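Local coordinates for putative protein (Aquifex aeolicus, PDB 1T6T) that is of unknown function but has a Toprim-like domain, related to that of RNase M5, and so probably takes part in nucleic-acid processing, at residues Ser9-Ile12 / Lys13-Lys17; Val54-Met57 / Leu58-Lys61; Glu76-Asn79 / Gln80-Glu84; Asn99-Lys102 / Lys103-Ile106. All coordinates share one frame; numbering follows the deposited sequence.

Contact 1: residues Ser9-Ile12 / Lys13-Lys17; sequences SEWI and KELKK
The carbonyl oxygen Glu10 O is gripped twice: it accepts the backbone bond from Glu14 N at 3.0 Å and a second bond from a water whose oxygen lies 3.1 Å from it. That water also donates to the carboxylate, 3.2 Å from Glu14 OE1, so the acid one turn later is tied back to the helix backbone through solvent. A bend in the Glu14 chain (chi2 58°) helps to bring OE1 round to the water. Glu10 sends its own carboxylate elsewhere, to a salt bridge with Arg6. One step round, Leu15 N meets Trp11 O at 2.9 Å, and the side chains of the same pair run side by side in one direction. Methyl CD2 of Leu15 rests 3.7 Å from Trp11 CH2, approaching the indole obliquely at the far rim of its six-membered ring. Both side chains are buried, and Phe97, on helix 96-101, accepts the indole N-H at its backbone oxygen. Helix 8-18 is therefore amphipathic: broad apolar groups suit its inward side, whereas Lys13 and the acids suit water. The chemistry implies a stripe of dispersion contact backed by a regular backbone, with solvent bridging the polar side.

Contact 2: residues Val54-Met57 / Leu58-Lys61; sequences VVDM and LEGK
The C-terminal end of helix 51-58, where the chain turns toward strand 64-67, brings Val54 and Val55 against Leu58 and Glu59. Val55 O is the acceptor shared at this end: Glu59 N reaches it at 2.9 Å, and Leu58 N adds a weak bond. Leu58 N has its sounder bond with Val54 O, at 3.1 Å. The side chains of Val54 and Leu58 lie alongside each other, methyl CG1 of the valine 3.8 Å from CD1 of the leucine. Leu58 CG stands anti to its carbonyl carbon (chi1 -55°), which leaves CG itself only 3.2 Å from Val54 O. Both residues are buried and pack on the sheet, Val54 on Leu25 and Leu58 on Val23 and Ile44, places that suit branched aliphatic groups. Glu59 is the first residue to leave helical backbone angles, and Gly60 follows with positive phi, a conformation that glycine adopts easily. Carbonyls of the last turn then turn to water: one molecule joins Asp56 O to Glu59 O, and another lies 2.6 Å from Met57 O and 2.7 Å from Lys61 NZ, which donates to it. The carboxylates of Asp56 and Glu59 come within 4.3 Å, OD1 to OE1. Such closeness of like charges near a helix C-terminus would probably be mildly unfavourable, eased by solvent, while the lysine may help to balance the negative end of the helix dipole.

Contact 3: residues Glu76-Asn79 / Gln80-Glu84; sequences ERIN and QKMKE
Gln80 folds back along helix 73-88 toward Glu76, one turn earlier. Its CB lies 3.5 Å from Glu76 O, the same oxygen that accepts the backbone N-H of Gln80, and CG comes closer still, 3.2 Å from that oxygen. A bend at chi2 (-49°) then carries CD over to the carboxylate, 3.6 Å from Glu76 OE2. At the tip, NE2 donates to Glu76 OE2 at 2.7 Å, a short bond but a bent one, with an N-H...O angle of 135°. The carboxylate oxygen is met nearly along its C-O axis, while it sits somewhat out of the amide plane; the two flat groups are only 19° apart. Glu76 suits this place because its other oxygen, OE1, forms a salt bridge with Arg98, so both ends of the carboxylate are engaged and its rotation is restrained. Elsewhere on the helix, Ile78 CG2 touches CG of the selenomethionine Met82 at 4.0 Å, two apolar chains lying side by side. The helix is the crossover of a beta-alpha-beta unit between strands 64-67 and 92-94: Asn79 and Lys83 lean on Leu67 and bind Glu95, Met82 meets Tyr51 of helix 51-58, and Arg77 reaches Glu110 of the second subunit.

Contact 4: residues Asn99-Lys102 / Lys103-Ile106; sequences NFLK and KWNI
The Phe100 ring has Lys103 over one face and Trp104 at its edge. Carbon CE of the lysine stands almost above the middle of the ring, 3.8 Å from the centroid, in a CH-pi contact. Beyond it NZ makes a cation-pi interaction, 3.7 Å from the same centroid, leaning toward the side where Phe100 CE1 lies. Two features of the lysine put it there: CG takes the crowded position between backbone N and carbonyl carbon (chi1 70°), and a bend further out at chi3 folds the end of the chain over the phenyl. Lysine suits such a site because its methylenes can pack while its ammonium finds the electron-rich face. The same CG lies above one face of the Trp104 indole, toward the rim. Against this indole Phe100 forms an offset edge-to-face pair, the planes 80° apart and the edge of the phenyl directed at the six-membered ring; Phe100 CE2 is 3.4 Å from Trp104 CH2. Leu101 CD2 adds an oblique apolar touch, 3.9 Å from Trp104 CE3. The backbone holds these groups through a type I beta turn from Leu101 to Trp104, with Trp104 N donating to Leu101 O at 3.0 Å. Lys103 N likewise donates to Phe100 O at 3.3 Å. After the turn Ile106 comes back, its CG2 3.8 Å from Leu101 CB. This is the end of helix 96-101, which follows strand 92-94; Phe100 and Leu101 lie against Trp11 of helix 8-18, and Leu101 also meets Ile109 in the tail.

All four contacts mix buried and exposed residues, but they lie in different parts of the fold. Contacts 1 and 3 are mid-helix, on opposite sides of the chain's centre, and keep a regular backbone pattern; contacts 2 and 4 are where helices give way to loop, and turn geometry or water takes over. Contacts 1 and 4 touch, joining helix 8-18 to the end of helix 96-101 through aromatic packing: Trp11 CE2 is 3.5 Å from Leu101 CD2. Contacts 2 and 3 meet more lightly, Val54 CB against Met82 CE. Polar side-chain bonding between the segments is direct in contact 3, water-mediated in contacts 1 and 2, and replaced by pi interactions in contact 4.

Contact 1: residues Ser9-Ile12 / Lys13-Lys17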
loop_
_atom_site.group_PDB
_atom_site.type_symbol
_atom_site.label_atom_id
_atom_site.label_comp_id
_atom_site.label_asym_id
_atom_site.label_seq_id
_atom_site.Cartn_x
_atom_site.Cartn_y
_atom_site.Cartn_z
ATOM N N SER B 9 -25.986 -1.965 2.943
ATOM C CA SER B 9 -26.704 -1.093 2.024
ATOM C C SER B 9 -26.918 0.292 2.629
ATOM O O SER B 9 -26.688 1.306 1.969
ATOM C CB SER B 9 -28.057 -1.707 1.657
ATOM O OG SER B 9 -28.826 -0.802 0.884
ATOM N N GLU B 10 -27.362 0.335 3.882
ATOM C CA GLU B 10 -27.595 1.613 4.544
ATOM C C GLU B 10 -26.271 2.313 4.838
ATOM O O GLU B 10 -26.198 3.539 4.841
ATOM C CB GLU B 10 -28.377 1.413 5.845
ATOM C CG GLU B 10 -29.733 0.742 5.657
ATOM C CD GLU B 10 -30.608 0.826 6.897
ATOM O OE1 GLU B 10 -30.091 0.616 8.014
ATOM O OE2 GLU B 10 -31.821 1.096 6.752
ATOM N N TRP B 11 -25.231 1.522 5.088
ATOM C CA TRP B 11 -23.898 2.057 5.372
ATOM C C TRP B 11 -23.401 2.794 4.125
ATOM O O TRP B 11 -22.874 3.905 4.203
ATOM C CB TRP B 11 -22.950 0.905 5.723
ATOM C CG TRP B 11 -21.549 1.316 6.055
ATOM C CD1 TRP B 11 -21.065 1.691 7.278
ATOM C CD2 TRP B 11 -20.442 1.366 5.152
ATOM N NE1 TRP B 11 -19.718 1.966 7.190
ATOM C CE2 TRP B 11 -19.311 1.774 5.896
ATOM C CE3 TRP B 11 -20.293 1.103 3.785
ATOM C CZ2 TRP B 11 -18.048 1.924 5.316
ATOM C CZ3 TRP B 11 -19.034 1.255 3.208
ATOM C CH2 TRP B 11 -17.929 1.661 3.977
ATOM N N ILE B 12 -23.585 2.166 2.970
ATOM C CA ILE B 12 -23.172 2.756 1.703
ATOM C C ILE B 12 -23.956 4.035 1.413
ATOM O O ILE B 12 -23.402 5.013 0.916
ATOM C CB ILE B 12 -23.364 1.751 0.543
ATOM C CG1 ILE B 12 -22.347 0.615 0.680
ATOM C CG2 ILE B 12 -23.208 2.453 -0.797
ATOM C CD1 ILE B 12 -22.473 -0.469 -0.368
ATOM N N LYS B 13 -25.248 4.025 1.725
ATOM C CA LYS B 13 -26.084 5.197 1.500
ATOM C C LYS B 13 -25.594 6.363 2.357
ATOM O O LYS B 13 -25.514 7.501 1.893
ATOM C CB LYS B 13 -27.540 4.881 1.849
ATOM C CG LYS B 13 -28.485 6.063 1.679
ATOM C CD LYS B 13 -29.917 5.692 2.039
ATOM C CE LYS B 13 -30.486 4.660 1.073
ATOM N NZ LYS B 13 -31.886 4.275 1.429
ATOM N N GLU B 14 -25.265 6.070 3.609
ATOM C CA GLU B 14 -24.785 7.087 4.532
ATOM C C GLU B 14 -23.413 7.600 4.092
ATOM O O GLU B 14 -23.123 8.791 4.182
ATOM C CB GLU B 14 -24.696 6.505 5.941
ATOM C CG GLU B 14 -25.129 7.464 7.026
ATOM C CD GLU B 14 -26.554 7.955 6.824
ATOM O OE1 GLU B 14 -27.482 7.117 6.816
ATOM O OE2 GLU B 14 -26.744 9.179 6.671
ATOM N N LEU B 15 -22.571 6.691 3.616
ATOM C CA LEU B 15 -21.242 7.068 3.158
ATOM C C LEU B 15 -21.348 7.988 1.948
ATOM O O LEU B 15 -20.643 8.992 1.869
ATOM C CB LEU B 15 -20.427 5.823 2.798
ATOM C CG LEU B 15 -18.991 6.075 2.312
ATOM C CD1 LEU B 15 -18.209 6.868 3.366
ATOM C CD2 LEU B 15 -18.313 4.736 2.024
ATOM N N LYS B 16 -22.234 7.656 1.009
ATOM C CA LYS B 16 -22.393 8.486 -0.180
ATOM C C LYS B 16 -22.809 9.898 0.209
ATOM O O LYS B 16 -22.280 10.876 -0.320
ATOM C CB LYS B 16 -23.432 7.893 -1.143
ATOM C CG LYS B 16 -23.503 8.659 -2.463
ATOM C CD LYS B 16 -24.407 7.998 -3.493
ATOM C CE LYS B 16 -25.870 8.198 -3.165
ATOM N NZ LYS B 16 -26.736 7.700 -4.272
ATOM N N LYS B 17 -23.754 10.003 1.139
ATOM C CA LYS B 17 -24.219 11.308 1.590
ATOM C C LYS B 17 -23.059 12.075 2.211
ATOM O O LYS B 17 -22.852 13.253 1.923
ATOM C CB LYS B 17 -25.332 11.150 2.633
ATOM C CG LYS B 17 -26.555 10.409 2.132
ATOM C CD LYS B 17 -27.660 10.370 3.181
ATOM C CE LYS B 17 -28.834 9.519 2.711
ATOM N NZ LYS B 17 -29.358 9.975 1.392
HETATM O O HOH W 1 -28.974 5.026 4.829
#

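Contact 2: residues Val54-Met57 / Leu58-Lys61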
loop_
_atom_site.group_PDB
_atom_site.type_symbol
_atom_site.label_atom_id
_atom_site.label_comp_id
_atom_site.label_asym_id
_atom_site.label_seq_id
_atom_site.Cartn_x
_atom_site.Cartn_y
_atom_site.Cartn_z
ATOM N N VAL B 54 -1.494 13.846 -0.376
ATOM C CA VAL B 54 -2.896 13.874 0.027
ATOM C C VAL B 54 -3.186 15.190 0.744
ATOM O O VAL B 54 -4.210 15.830 0.510
ATOM C CB VAL B 54 -3.226 12.693 0.968
ATOM C CG1 VAL B 54 -4.658 12.806 1.479
ATOM C CG2 VAL B 54 -3.030 11.383 0.225
ATOM N N VAL B 55 -2.269 15.590 1.618
ATOM C CA VAL B 55 -2.420 16.840 2.349
ATOM C C VAL B 55 -2.513 18.012 1.370
ATOM O O VAL B 55 -3.410 18.854 1.468
ATOM C CB VAL B 55 -1.217 17.078 3.288
ATOM C CG1 VAL B 55 -1.336 18.444 3.960
ATOM C CG2 VAL B 55 -1.153 15.975 4.336
ATOM N N ASP B 56 -1.581 18.059 0.425
ATOM C CA ASP B 56 -1.560 19.139 -0.553
ATOM C C ASP B 56 -2.811 19.183 -1.425
ATOM O O ASP B 56 -3.272 20.263 -1.806
ATOM C CB ASP B 56 -0.308 19.038 -1.430
ATOM C CG ASP B 56 0.973 19.230 -0.634
ATOM O OD1 ASP B 56 0.922 19.868 0.440
ATOM O OD2 ASP B 56 2.036 18.753 -1.087
HETATM N N MSE B 57 -3.360 18.012 -1.736
HETATM C CA MSE B 57 -4.567 17.909 -2.556
HETATM C C MSE B 57 -5.804 18.430 -1.833
HETATM O O MSE B 57 -6.714 18.975 -2.458
HETATM C CB MSE B 57 -4.828 16.450 -2.937
HETATM C CG MSE B 57 -3.874 15.865 -3.948
HETATM SE SE MSE B 57 -4.151 13.950 -4.092
HETATM C CE MSE B 57 -5.743 13.948 -5.192
ATOM N N LEU B 58 -5.834 18.252 -0.516
ATOM C CA LEU B 58 -6.979 18.662 0.290
ATOM C C LEU B 58 -6.918 20.071 0.866
ATOM O O LEU B 58 -7.956 20.673 1.149
ATOM C CB LEU B 58 -7.174 17.672 1.439
ATOM C CG LEU B 58 -7.328 16.197 1.060
ATOM C CD1 LEU B 58 -7.377 15.354 2.324
ATOM C CD2 LEU B 58 -8.584 16.001 0.227
ATOM N N GLU B 59 -5.709 20.592 1.040
ATOM C CA GLU B 59 -5.517 21.916 1.617
ATOM C C GLU B 59 -6.405 22.989 1.002
ATOM O O GLU B 59 -6.400 23.194 -0.212
ATOM C CB GLU B 59 -4.056 22.348 1.483
ATOM C CG GLU B 59 -3.716 23.551 2.342
ATOM C CD GLU B 59 -2.325 24.079 2.089
ATOM O OE1 GLU B 59 -1.436 23.284 1.710
ATOM O OE2 GLU B 59 -2.121 25.294 2.284
ATOM N N GLY B 60 -7.162 23.669 1.856
ATOM C CA GLY B 60 -8.037 24.735 1.397
ATOM C C GLY B 60 -9.252 24.302 0.601
ATOM O O GLY B 60 -10.009 25.145 0.115
ATOM N N LYS B 61 -9.451 22.997 0.459
ATOM C CA LYS B 61 -10.591 22.492 -0.297
ATOM C C LYS B 61 -11.536 21.667 0.564
ATOM O O LYS B 61 -12.756 21.796 0.464
ATOM C CB LYS B 61 -10.111 21.651 -1.481
ATOM C CG LYS B 61 -9.313 22.435 -2.504
ATOM C CD LYS B 61 -8.938 21.562 -3.688
ATOM C CE LYS B 61 -8.199 22.359 -4.746
ATOM N NZ LYS B 61 -7.907 21.514 -5.938
HETATM O O HOH W 2 -5.203 22.138 -2.395
HETATM O O HOH W 3 -1.715 22.605 -1.354
HETATM O O HOH W 4 1.142 22.890 -0.449
HETATM O O HOH W 5 -6.663 19.277 -5.062
#

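Contact 3: residues Glu76-Asn79 / Gln80-Glu84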
loop_
_atom_site.group_PDB
_atom_site.type_symbol
_atom_site.label_atom_id
_atom_site.label_comp_id
_atom_site.label_asym_id
_atom_site.label_seq_id
_atom_site.Cartn_x
_atom_site.Cartn_y
_atom_site.Cartn_z
ATOM N N GLU B 76 -4.541 -1.140 9.048
ATOM C CA GLU B 76 -4.531 -0.474 10.344
ATOM C C GLU B 76 -3.298 0.415 10.507
ATOM O O GLU B 76 -3.379 1.492 11.096
ATOM C CB GLU B 76 -4.595 -1.515 11.464
ATOM C CG GLU B 76 -4.806 -0.938 12.861
ATOM C CD GLU B 76 -6.066 -0.090 12.977
ATOM O OE1 GLU B 76 -7.122 -0.502 12.451
ATOM O OE2 GLU B 76 -6.001 0.986 13.608
ATOM N N ARG B 77 -2.154 -0.034 9.995
ATOM C CA ARG B 77 -0.933 0.762 10.081
ATOM C C ARG B 77 -1.088 2.035 9.253
ATOM O O ARG B 77 -0.725 3.127 9.696
ATOM C CB ARG B 77 0.265 -0.040 9.572
ATOM C CG ARG B 77 0.632 -1.211 10.459
ATOM C CD ARG B 77 1.676 -2.090 9.797
ATOM N NE ARG B 77 2.131 -3.149 10.693
ATOM C CZ ARG B 77 2.864 -4.187 10.308
ATOM N NH1 ARG B 77 3.228 -4.308 9.039
ATOM N NH2 ARG B 77 3.240 -5.101 11.194
ATOM N N ILE B 78 -1.631 1.895 8.049
ATOM C CA ILE B 78 -1.830 3.053 7.186
ATOM C C ILE B 78 -2.871 3.983 7.807
ATOM O O ILE B 78 -2.722 5.204 7.784
ATOM C CB ILE B 78 -2.300 2.633 5.777
ATOM C CG1 ILE B 78 -1.226 1.773 5.115
ATOM C CG2 ILE B 78 -2.575 3.868 4.925
ATOM C CD1 ILE B 78 -1.590 1.303 3.722
ATOM N N ASN B 79 -3.925 3.398 8.368
ATOM C CA ASN B 79 -4.969 4.192 8.997
ATOM C C ASN B 79 -4.371 5.072 10.090
ATOM O O ASN B 79 -4.634 6.269 10.146
ATOM C CB ASN B 79 -6.037 3.292 9.618
ATOM C CG ASN B 79 -7.240 4.077 10.105
ATOM O OD1 ASN B 79 -8.053 4.540 9.309
ATOM N ND2 ASN B 79 -7.349 4.242 11.419
ATOM N N GLN B 80 -3.564 4.470 10.958
ATOM C CA GLN B 80 -2.948 5.207 12.057
ATOM C C GLN B 80 -2.011 6.295 11.566
ATOM O O GLN B 80 -2.010 7.411 12.091
ATOM C CB GLN B 80 -2.190 4.253 12.981
ATOM C CG GLN B 80 -3.094 3.294 13.731
ATOM C CD GLN B 80 -4.261 4.009 14.395
ATOM O OE1 GLN B 80 -4.072 4.949 15.172
ATOM N NE2 GLN B 80 -5.478 3.569 14.084
ATOM N N LYS B 81 -1.210 5.965 10.558
ATOM C CA LYS B 81 -0.264 6.914 9.985
ATOM C C LYS B 81 -0.990 8.129 9.409
ATOM O O LYS B 81 -0.626 9.274 9.681
ATOM C CB LYS B 81 0.539 6.231 8.878
ATOM C CG LYS B 81 1.475 7.147 8.107
ATOM C CD LYS B 81 2.590 7.658 8.998
ATOM C CE LYS B 81 3.704 8.282 8.183
ATOM N NZ LYS B 81 4.855 8.665 9.050
HETATM N N MSE B 82 -2.017 7.877 8.605
HETATM C CA MSE B 82 -2.759 8.970 7.993
HETATM C C MSE B 82 -3.589 9.738 9.018
HETATM O O MSE B 82 -3.767 10.942 8.893
HETATM C CB MSE B 82 -3.645 8.444 6.863
HETATM C CG MSE B 82 -2.855 7.826 5.715
HETATM SE SE MSE B 82 -1.564 9.068 4.965
HETATM C CE MSE B 82 -2.812 10.534 4.650
ATOM N N LYS B 83 -4.089 9.046 10.037
ATOM C CA LYS B 83 -4.867 9.721 11.071
ATOM C C LYS B 83 -3.972 10.760 11.753
ATOM O O LYS B 83 -4.354 11.918 11.920
ATOM C CB LYS B 83 -5.362 8.708 12.104
ATOM C CG LYS B 83 -6.152 9.314 13.244
ATOM C CD LYS B 83 -6.553 8.233 14.232
ATOM C CE LYS B 83 -7.297 8.815 15.416
ATOM N NZ LYS B 83 -7.735 7.731 16.338
ATOM N N GLU B 84 -2.773 10.337 12.134
ATOM C CA GLU B 84 -1.823 11.226 12.792
ATOM C C GLU B 84 -1.404 12.377 11.875
ATOM O O GLU B 84 -1.381 13.533 12.292
ATOM C CB GLU B 84 -0.593 10.426 13.240
ATOM C CG GLU B 84 0.500 11.241 13.929
ATOM C CD GLU B 84 -0.013 12.093 15.081
ATOM O OE1 GLU B 84 -0.913 11.635 15.824
ATOM O OE2 GLU B 84 0.503 13.222 15.250
#

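Contact 4: residues Asn99-Lys102 / Lys103-Ile106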
loop_
_atom_site.group_PDB
_atom_site.type_symbol
_atom_site.label_atom_id
_atom_site.label_comp_id
_atom_site.label_asym_id
_atom_site.label_seq_id
_atom_site.Cartn_x
_atom_site.Cartn_y
_atom_site.Cartn_z
ATOM N N ASN B 99 -14.940 2.212 11.539
ATOM C CA ASN B 99 -15.205 1.514 12.792
ATOM C C ASN B 99 -16.508 0.734 12.761
ATOM O O ASN B 99 -16.629 -0.302 13.415
ATOM C CB ASN B 99 -15.218 2.487 13.973
ATOM C CG ASN B 99 -13.837 3.005 14.312
ATOM O OD1 ASN B 99 -12.826 2.383 13.974
ATOM N ND2 ASN B 99 -13.785 4.141 14.995
ATOM N N PHE B 100 -17.484 1.225 12.007
ATOM C CA PHE B 100 -18.765 0.541 11.916
ATOM C C PHE B 100 -18.609 -0.829 11.252
ATOM O O PHE B 100 -19.268 -1.795 11.641
ATOM C CB PHE B 100 -19.766 1.384 11.126
ATOM C CG PHE B 100 -21.193 1.150 11.529
ATOM C CD1 PHE B 100 -21.714 1.760 12.667
ATOM C CD2 PHE B 100 -22.007 0.291 10.796
ATOM C CE1 PHE B 100 -23.029 1.515 13.072
ATOM C CE2 PHE B 100 -23.321 0.040 11.194
ATOM C CZ PHE B 100 -23.831 0.654 12.334
ATOM N N LEU B 101 -17.729 -0.914 10.258
ATOM C CA LEU B 101 -17.502 -2.167 9.547
ATOM C C LEU B 101 -16.900 -3.255 10.433
ATOM O O LEU B 101 -16.989 -4.442 10.113
ATOM C CB LEU B 101 -16.583 -1.937 8.339
ATOM C CG LEU B 101 -17.087 -1.014 7.224
ATOM C CD1 LEU B 101 -16.028 -0.907 6.131
ATOM C CD2 LEU B 101 -18.389 -1.552 6.655
ATOM N N LYS B 102 -16.289 -2.854 11.541
ATOM C CA LYS B 102 -15.668 -3.811 12.446
ATOM C C LYS B 102 -16.666 -4.801 13.044
ATOM O O LYS B 102 -16.275 -5.860 13.535
ATOM C CB LYS B 102 -14.934 -3.072 13.566
ATOM C CG LYS B 102 -13.750 -2.251 13.075
ATOM C CD LYS B 102 -13.104 -1.470 14.209
ATOM C CE LYS B 102 -11.871 -0.729 13.727
ATOM N NZ LYS B 102 -11.253 0.070 14.820
ATOM N N LYS B 103 -17.952 -4.463 12.991
ATOM C CA LYS B 103 -18.984 -5.334 13.539
ATOM C C LYS B 103 -19.493 -6.344 12.516
ATOM O O LYS B 103 -20.213 -7.279 12.868
ATOM C CB LYS B 103 -20.160 -4.506 14.067
ATOM C CG LYS B 103 -20.987 -3.827 12.982
ATOM C CD LYS B 103 -22.106 -2.978 13.578
ATOM C CE LYS B 103 -21.553 -1.801 14.371
ATOM N NZ LYS B 103 -22.631 -1.025 15.046
ATOM N N TRP B 104 -19.122 -6.162 11.252
ATOM C CA TRP B 104 -19.567 -7.074 10.205
ATOM C C TRP B 104 -18.426 -7.910 9.646
ATOM O O TRP B 104 -17.258 -7.661 9.935
ATOM C CB TRP B 104 -20.249 -6.304 9.070
ATOM C CG TRP B 104 -21.475 -5.557 9.512
ATOM C CD1 TRP B 104 -22.370 -5.943 10.471
ATOM C CD2 TRP B 104 -21.954 -4.310 8.996
ATOM N NE1 TRP B 104 -23.374 -5.011 10.586
ATOM C CE2 TRP B 104 -23.145 -4.000 9.691
ATOM C CE3 TRP B 104 -21.495 -3.425 8.011
ATOM C CZ2 TRP B 104 -23.885 -2.839 9.433
ATOM C CZ3 TRP B 104 -22.229 -2.270 7.755
ATOM C CH2 TRP B 104 -23.412 -1.989 8.465
ATOM N N ASN B 105 -18.772 -8.909 8.846
ATOM C CA ASN B 105 -17.761 -9.776 8.273
ATOM C C ASN B 105 -17.154 -9.186 7.009
ATOM O O ASN B 105 -17.524 -9.542 5.890
ATOM C CB ASN B 105 -18.340 -11.154 7.975
ATOM C CG ASN B 105 -17.277 -12.142 7.565
ATOM O OD1 ASN B 105 -16.085 -11.824 7.581
ATOM N ND2 ASN B 105 -17.693 -13.349 7.200
ATOM N N ILE B 106 -16.211 -8.275 7.204
ATOM C CA ILE B 106 -15.534 -7.629 6.094
ATOM C C ILE B 106 -14.144 -7.214 6.551
ATOM O O ILE B 106 -13.940 -6.864 7.714
ATOM C CB ILE B 106 -16.311 -6.377 5.620
ATOM C CG1 ILE B 106 -15.606 -5.746 4.417
ATOM C CG2 ILE B 106 -16.428 -5.375 6.758
ATOM C CD1 ILE B 106 -16.399 -4.633 3.752
HETATM O O HOH W 6 -16.400 -8.401 12.530
#